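Local coordinates for enoyl-CoA hydratase/isomerase (Shewanella pealeana, PDB 4KPK), which probably acts on acyl-CoA thioesters as a hydratase or isomerase of the crotonase-like family, at residues Ala50-Asp64 against Leu87-Asp101. Residues are numbered along the deposited sequence; the frame is centred on the assembly and turned at random.
Sequences AQMVLDRSDKHNAFD and LLLKANGKNFSAGAD
Lys90 meets Gln51 and Val53, and Asn92 meets Asp55, where residues 87-101 pack against residues 50-64, the two parallel strands and following loops of a beta-alpha-beta unit in the crotonase fold, joined through helix 65-80. Backbone bonds alternate along the strands from Leu88 N on Ala50 O to Asn92 N on Leu54 O, and Met52 and Leu54 turn to the face covered by that helix. On the other face Lys90, bent at chi3 (47°), lays its chain obliquely over Val53 and Gln51, and its NZ donates to Gln51 OE1 at 2.8 Å.

Past the strands, Asn92 straddles two side chains. Its ND2 meets Asp55 OD1 at 2.6 Å from above the carboxylate, the amide and carboxylate planes standing nearly perpendicular, while Val53 CG1 packs against its OD1. Asn61 ND2 donates to Asn92 O (2.9 Å) and Asn95 O (3.1 Å); Asn61 OD1 meanwhile accepts from Arg56 N, so one buried amide ties both loops together. Cutting this side chain back to an alanine is likely to leave both carbonyls and the Arg56 N-H without this partner and to free the two loops to shift. Farther on, Ser97 OG donates to Asn61 O and accepts from Gly99 N in an ST turn. Phe63 N donates to Gly99 O and Phe63 O accepts from Asp101 N, the two residues flanking Ala100.

Both loops end at helix N-caps, Asp64 capping Met67 N and Asp101 capping Trp104 N. With CG anti to the backbone N (chi1 176°), the Asp101 carboxylate reaches back to Arg56, its plane only 13° from that of the guanidinium. In this salt bridge Arg56 NH1 and NH2 come end-on to the single oxygen Asp101 OD2, each at 3.1 Å, from the same face of the carboxylate.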
loop_
_atom_site.group_PDB
_atom_site.type_symbol
_atom_site.label_atom_id
_atom_site.label_comp_id
_atom_site.label_asym_id
_atom_site.label_seq_id
_atom_site.Cartn_x
_atom_site.Cartn_y
_atom_site.Cartn_z
ATOM N N ALA A 50 -27.022 10.741 -9.522
ATOM C CA ALA A 50 -26.995 10.600 -10.942
ATOM C C ALA A 50 -26.572 9.202 -11.186
ATOM O O ALA A 50 -25.790 8.654 -10.412
ATOM C CB ALA A 50 -25.965 11.558 -11.577
ATOM N N GLN A 51 -27.038 8.628 -12.281
ATOM C CA GLN A 51 -26.644 7.294 -12.594
ATOM C C GLN A 51 -26.202 7.221 -13.997
ATOM O O GLN A 51 -26.871 7.771 -14.862
ATOM C CB GLN A 51 -27.825 6.300 -12.410
ATOM C CG GLN A 51 -28.478 6.446 -11.061
ATOM C CD GLN A 51 -29.461 5.311 -10.784
ATOM O OE1 GLN A 51 -29.321 4.214 -11.311
ATOM N NE2 GLN A 51 -30.460 5.583 -9.989
HETATM N N MSE A 52 -25.142 6.447 -14.206
HETATM C CA MSE A 52 -24.615 6.083 -15.515
HETATM C C MSE A 52 -24.701 4.582 -15.563
HETATM O O MSE A 52 -24.121 3.895 -14.709
HETATM C CB MSE A 52 -23.159 6.514 -15.713
HETATM C CG MSE A 52 -22.631 6.131 -17.100
HETATM SE SE MSE A 52 -20.778 6.854 -17.191
HETATM C CE MSE A 52 -20.441 8.719 -17.514
ATOM N N VAL A 53 -25.404 4.084 -16.583
ATOM C CA VAL A 53 -25.772 2.699 -16.642
ATOM C C VAL A 53 -25.343 2.049 -17.975
ATOM O O VAL A 53 -25.804 2.448 -19.034
ATOM C CB VAL A 53 -27.283 2.486 -16.424
ATOM C CG1 VAL A 53 -27.615 0.982 -16.436
ATOM C CG2 VAL A 53 -27.752 3.124 -15.119
ATOM N N LEU A 54 -24.545 0.977 -17.866
ATOM C CA LEU A 54 -24.092 0.207 -19.010
ATOM C C LEU A 54 -25.280 -0.612 -19.407
ATOM O O LEU A 54 -25.885 -1.454 -18.586
ATOM C CB LEU A 54 -22.859 -0.652 -18.721
ATOM C CG LEU A 54 -21.531 0.097 -18.562
ATOM C CD1 LEU A 54 -21.647 1.162 -17.503
ATOM C CD2 LEU A 54 -20.354 -0.827 -18.241
ATOM N N ASP A 55 -25.674 -0.288 -20.628
ATOM C CA ASP A 55 -26.983 -0.689 -21.194
ATOM C C ASP A 55 -26.804 -1.304 -22.564
ATOM O O ASP A 55 -27.560 -1.073 -23.483
ATOM C CB ASP A 55 -27.960 0.520 -21.266
ATOM C CG ASP A 55 -29.406 0.092 -21.549
ATOM O OD1 ASP A 55 -29.842 -0.976 -21.003
ATOM O OD2 ASP A 55 -30.093 0.792 -22.325
ATOM N N ARG A 56 -25.799 -2.142 -22.685
ATOM C CA ARG A 56 -25.598 -2.896 -23.892
ATOM C C ARG A 56 -25.565 -4.388 -23.551
ATOM O O ARG A 56 -24.676 -5.103 -24.009
ATOM C CB ARG A 56 -24.261 -2.450 -24.502
ATOM C CG ARG A 56 -24.098 -2.780 -25.943
ATOM C CD ARG A 56 -22.658 -2.517 -26.334
ATOM N NE ARG A 56 -22.477 -2.981 -27.672
ATOM C CZ ARG A 56 -21.317 -3.330 -28.225
ATOM N NH1 ARG A 56 -20.139 -3.289 -27.566
ATOM N NH2 ARG A 56 -21.338 -3.762 -29.472
ATOM N N SER A 57 -26.514 -4.866 -22.751
ATOM C CA SER A 57 -26.427 -6.258 -22.291
ATOM C C SER A 57 -26.323 -7.262 -23.433
ATOM O O SER A 57 -25.622 -8.282 -23.306
ATOM C CB SER A 57 -27.547 -6.669 -21.297
ATOM O OG SER A 57 -28.857 -6.580 -21.861
ATOM N N ASP A 58 -26.961 -6.979 -24.559
ATOM C CA ASP A 58 -27.018 -7.960 -25.666
ATOM C C ASP A 58 -25.606 -8.344 -26.098
ATOM O O ASP A 58 -25.384 -9.534 -26.464
ATOM C CB ASP A 58 -27.850 -7.461 -26.876
ATOM C CG ASP A 58 -29.339 -7.265 -26.549
ATOM O OD1 ASP A 58 -29.771 -7.594 -25.423
ATOM O OD2 ASP A 58 -30.080 -6.770 -27.429
ATOM N N LYS A 59 -24.657 -7.377 -25.973
ATOM C CA LYS A 59 -23.196 -7.596 -26.267
ATOM C C LYS A 59 -22.281 -7.564 -25.028
ATOM O O LYS A 59 -21.077 -7.165 -25.098
ATOM C CB LYS A 59 -22.675 -6.561 -27.256
ATOM C CG LYS A 59 -23.606 -6.286 -28.428
ATOM C CD LYS A 59 -24.004 -7.535 -29.190
ATOM C CE LYS A 59 -24.918 -7.177 -30.352
ATOM N NZ LYS A 59 -24.902 -8.229 -31.397
ATOM N N HIS A 60 -22.858 -8.001 -23.912
ATOM C CA HIS A 60 -22.147 -8.218 -22.659
ATOM C C HIS A 60 -21.475 -6.934 -22.129
ATOM O O HIS A 60 -20.489 -6.975 -21.388
ATOM C CB HIS A 60 -21.168 -9.375 -22.846
ATOM C CG HIS A 60 -21.790 -10.578 -23.475
ATOM N ND1 HIS A 60 -21.411 -11.054 -24.715
ATOM C CD2 HIS A 60 -22.802 -11.381 -23.054
ATOM C CE1 HIS A 60 -22.130 -12.127 -25.014
ATOM N NE2 HIS A 60 -22.982 -12.341 -24.025
ATOM N N ASN A 61 -22.061 -5.800 -22.467
ATOM C CA ASN A 61 -21.536 -4.508 -22.051
ATOM C C ASN A 61 -20.065 -4.346 -22.436
ATOM O O ASN A 61 -19.272 -3.744 -21.696
ATOM C CB ASN A 61 -21.751 -4.335 -20.543
ATOM C CG ASN A 61 -23.189 -4.053 -20.218
ATOM O OD1 ASN A 61 -23.842 -3.441 -21.019
ATOM N ND2 ASN A 61 -23.678 -4.484 -19.035
ATOM N N ALA A 62 -19.711 -4.962 -23.558
ATOM C CA ALA A 62 -18.337 -5.026 -23.981
ATOM C C ALA A 62 -17.931 -3.600 -24.428
ATOM O O ALA A 62 -18.712 -2.893 -25.044
ATOM C CB ALA A 62 -18.178 -6.022 -25.125
ATOM N N PHE A 63 -16.719 -3.200 -24.127
ATOM C CA PHE A 63 -16.276 -1.871 -24.500
ATOM C C PHE A 63 -15.868 -1.802 -25.964
ATOM O O PHE A 63 -15.129 -2.644 -26.476
ATOM C CB PHE A 63 -15.081 -1.429 -23.673
ATOM C CG PHE A 63 -15.398 -1.109 -22.251
ATOM C CD1 PHE A 63 -16.479 -1.732 -21.573
ATOM C CD2 PHE A 63 -14.594 -0.218 -21.559
ATOM C CE1 PHE A 63 -16.755 -1.433 -20.247
ATOM C CE2 PHE A 63 -14.855 0.057 -20.224
ATOM C CZ PHE A 63 -15.936 -0.556 -19.574
ATOM N N ASP A 64 -16.311 -0.741 -26.597
ATOM C CA ASP A 64 -15.705 -0.282 -27.832
ATOM C C ASP A 64 -15.558 1.237 -27.802
ATOM O O ASP A 64 -15.811 1.862 -26.745
ATOM C CB ASP A 64 -16.512 -0.808 -29.022
ATOM C CG ASP A 64 -17.868 -0.211 -29.108
ATOM O OD1 ASP A 64 -18.192 0.757 -28.360
ATOM O OD2 ASP A 64 -18.625 -0.716 -29.948
ATOM N N LEU A 87 -22.481 10.384 -8.117
ATOM C CA LEU A 87 -22.571 9.646 -9.373
ATOM C C LEU A 87 -22.459 8.167 -9.054
ATOM O O LEU A 87 -21.460 7.719 -8.492
ATOM C CB LEU A 87 -21.434 9.983 -10.350
ATOM C CG LEU A 87 -21.499 9.099 -11.611
ATOM C CD1 LEU A 87 -22.782 9.318 -12.428
ATOM C CD2 LEU A 87 -20.278 9.215 -12.467
ATOM N N LEU A 88 -23.490 7.428 -9.439
ATOM C CA LEU A 88 -23.567 5.999 -9.282
ATOM C C LEU A 88 -23.347 5.355 -10.670
ATOM O O LEU A 88 -24.028 5.708 -11.647
ATOM C CB LEU A 88 -24.962 5.680 -8.699
ATOM C CG LEU A 88 -25.122 4.360 -7.974
ATOM C CD1 LEU A 88 -26.535 4.162 -7.408
ATOM C CD2 LEU A 88 -24.828 3.260 -8.956
ATOM N N LEU A 89 -22.381 4.436 -10.772
ATOM C CA LEU A 89 -22.192 3.609 -11.976
ATOM C C LEU A 89 -22.686 2.175 -11.755
ATOM O O LEU A 89 -22.297 1.536 -10.771
ATOM C CB LEU A 89 -20.743 3.472 -12.407
ATOM C CG LEU A 89 -19.911 4.663 -12.851
ATOM C CD1 LEU A 89 -19.689 5.624 -11.659
ATOM C CD2 LEU A 89 -18.583 4.146 -13.415
ATOM N N LYS A 90 -23.459 1.667 -12.712
ATOM C CA LYS A 90 -24.139 0.347 -12.641
ATOM C C LYS A 90 -24.197 -0.161 -14.065
ATOM O O LYS A 90 -23.872 0.586 -15.006
ATOM C CB LYS A 90 -25.588 0.480 -12.283
ATOM C CG LYS A 90 -25.915 1.030 -10.967
ATOM C CD LYS A 90 -27.263 1.761 -10.995
ATOM C CE LYS A 90 -28.364 0.988 -11.670
ATOM N NZ LYS A 90 -29.703 1.443 -11.164
ATOM N N ALA A 91 -24.728 -1.348 -14.237
ATOM C CA ALA A 91 -24.876 -1.983 -15.563
ATOM C C ALA A 91 -26.110 -2.905 -15.567
ATOM O O ALA A 91 -26.425 -3.505 -14.532
ATOM C CB ALA A 91 -23.659 -2.811 -15.848
ATOM N N ASN A 92 -26.783 -3.011 -16.714
ATOM C CA ASN A 92 -27.881 -3.922 -16.892
ATOM C C ASN A 92 -27.358 -5.265 -17.353
ATOM O O ASN A 92 -26.250 -5.373 -17.909
ATOM C CB ASN A 92 -28.942 -3.392 -17.864
ATOM C CG ASN A 92 -29.515 -2.059 -17.413
ATOM O OD1 ASN A 92 -29.642 -1.783 -16.216
ATOM N ND2 ASN A 92 -29.783 -1.188 -18.367
ATOM N N GLY A 93 -28.168 -6.299 -17.058
ATOM C CA GLY A 93 -27.875 -7.690 -17.489
ATOM C C GLY A 93 -27.123 -8.413 -16.421
ATOM O O GLY A 93 -26.966 -7.897 -15.314
ATOM N N LYS A 94 -26.642 -9.602 -16.739
ATOM C CA LYS A 94 -25.972 -10.464 -15.765
ATOM C C LYS A 94 -24.495 -10.107 -15.504
ATOM O O LYS A 94 -23.937 -10.545 -14.513
ATOM C CB LYS A 94 -26.013 -11.920 -16.250
ATOM C CG LYS A 94 -27.388 -12.386 -16.663
ATOM C CD LYS A 94 -28.225 -12.728 -15.455
ATOM C CE LYS A 94 -27.834 -14.101 -14.936
ATOM N NZ LYS A 94 -28.243 -14.279 -13.514
ATOM N N ASN A 95 -23.885 -9.317 -16.393
ATOM C CA ASN A 95 -22.473 -9.049 -16.379
ATOM C C ASN A 95 -22.187 -7.548 -16.535
ATOM O O ASN A 95 -22.720 -6.871 -17.389
ATOM C CB ASN A 95 -21.777 -9.841 -17.507
ATOM C CG ASN A 95 -21.840 -11.364 -17.307
ATOM O OD1 ASN A 95 -22.424 -12.065 -18.124
ATOM N ND2 ASN A 95 -21.284 -11.869 -16.207
ATOM N N PHE A 96 -21.259 -7.066 -15.742
ATOM C CA PHE A 96 -20.932 -5.661 -15.712
ATOM C C PHE A 96 -20.237 -5.213 -17.068
ATOM O O PHE A 96 -20.758 -4.368 -17.742
ATOM C CB PHE A 96 -20.083 -5.371 -14.452
ATOM C CG PHE A 96 -19.742 -3.910 -14.296
ATOM C CD1 PHE A 96 -20.606 -3.057 -13.617
ATOM C CD2 PHE A 96 -18.554 -3.395 -14.859
ATOM C CE1 PHE A 96 -20.322 -1.709 -13.474
ATOM C CE2 PHE A 96 -18.253 -2.035 -14.735
ATOM C CZ PHE A 96 -19.126 -1.187 -14.019
ATOM N N SER A 97 -19.128 -5.841 -17.462
ATOM C CA SER A 97 -18.608 -5.773 -18.844
ATOM C C SER A 97 -17.815 -7.037 -19.044
ATOM O O SER A 97 -16.987 -7.381 -18.194
ATOM C CB SER A 97 -17.677 -4.532 -19.068
ATOM O OG SER A 97 -17.081 -4.540 -20.395
ATOM N N ALA A 98 -18.057 -7.773 -20.121
ATOM C CA ALA A 98 -17.131 -8.835 -20.507
ATOM C C ALA A 98 -15.820 -8.232 -21.086
ATOM O O ALA A 98 -14.998 -8.970 -21.577
ATOM C CB ALA A 98 -17.752 -9.790 -21.524
ATOM N N GLY A 99 -15.612 -6.920 -20.987
ATOM C CA GLY A 99 -14.328 -6.347 -21.359
ATOM C C GLY A 99 -14.470 -5.933 -22.797
ATOM O O GLY A 99 -15.493 -5.367 -23.184
ATOM N N ALA A 100 -13.484 -6.265 -23.611
ATOM C CA ALA A 100 -13.298 -5.575 -24.899
ATOM C C ALA A 100 -14.075 -6.226 -26.058
ATOM O O ALA A 100 -14.028 -7.428 -26.223
ATOM C CB ALA A 100 -11.817 -5.485 -25.226
ATOM N N ASP A 101 -14.798 -5.420 -26.832
ATOM C CA ASP A 101 -15.601 -5.915 -27.942
ATOM C C ASP A 101 -14.679 -6.537 -29.008
ATOM O O ASP A 101 -13.706 -5.904 -29.402
ATOM C CB ASP A 101 -16.448 -4.728 -28.457
ATOM C CG ASP A 101 -17.287 -5.050 -29.696
ATOM O OD1 ASP A 101 -16.746 -5.202 -30.810
ATOM O OD2 ASP A 101 -18.513 -5.056 -29.575
HETATM O O HOH W 1 -17.954 -2.788 -31.776
#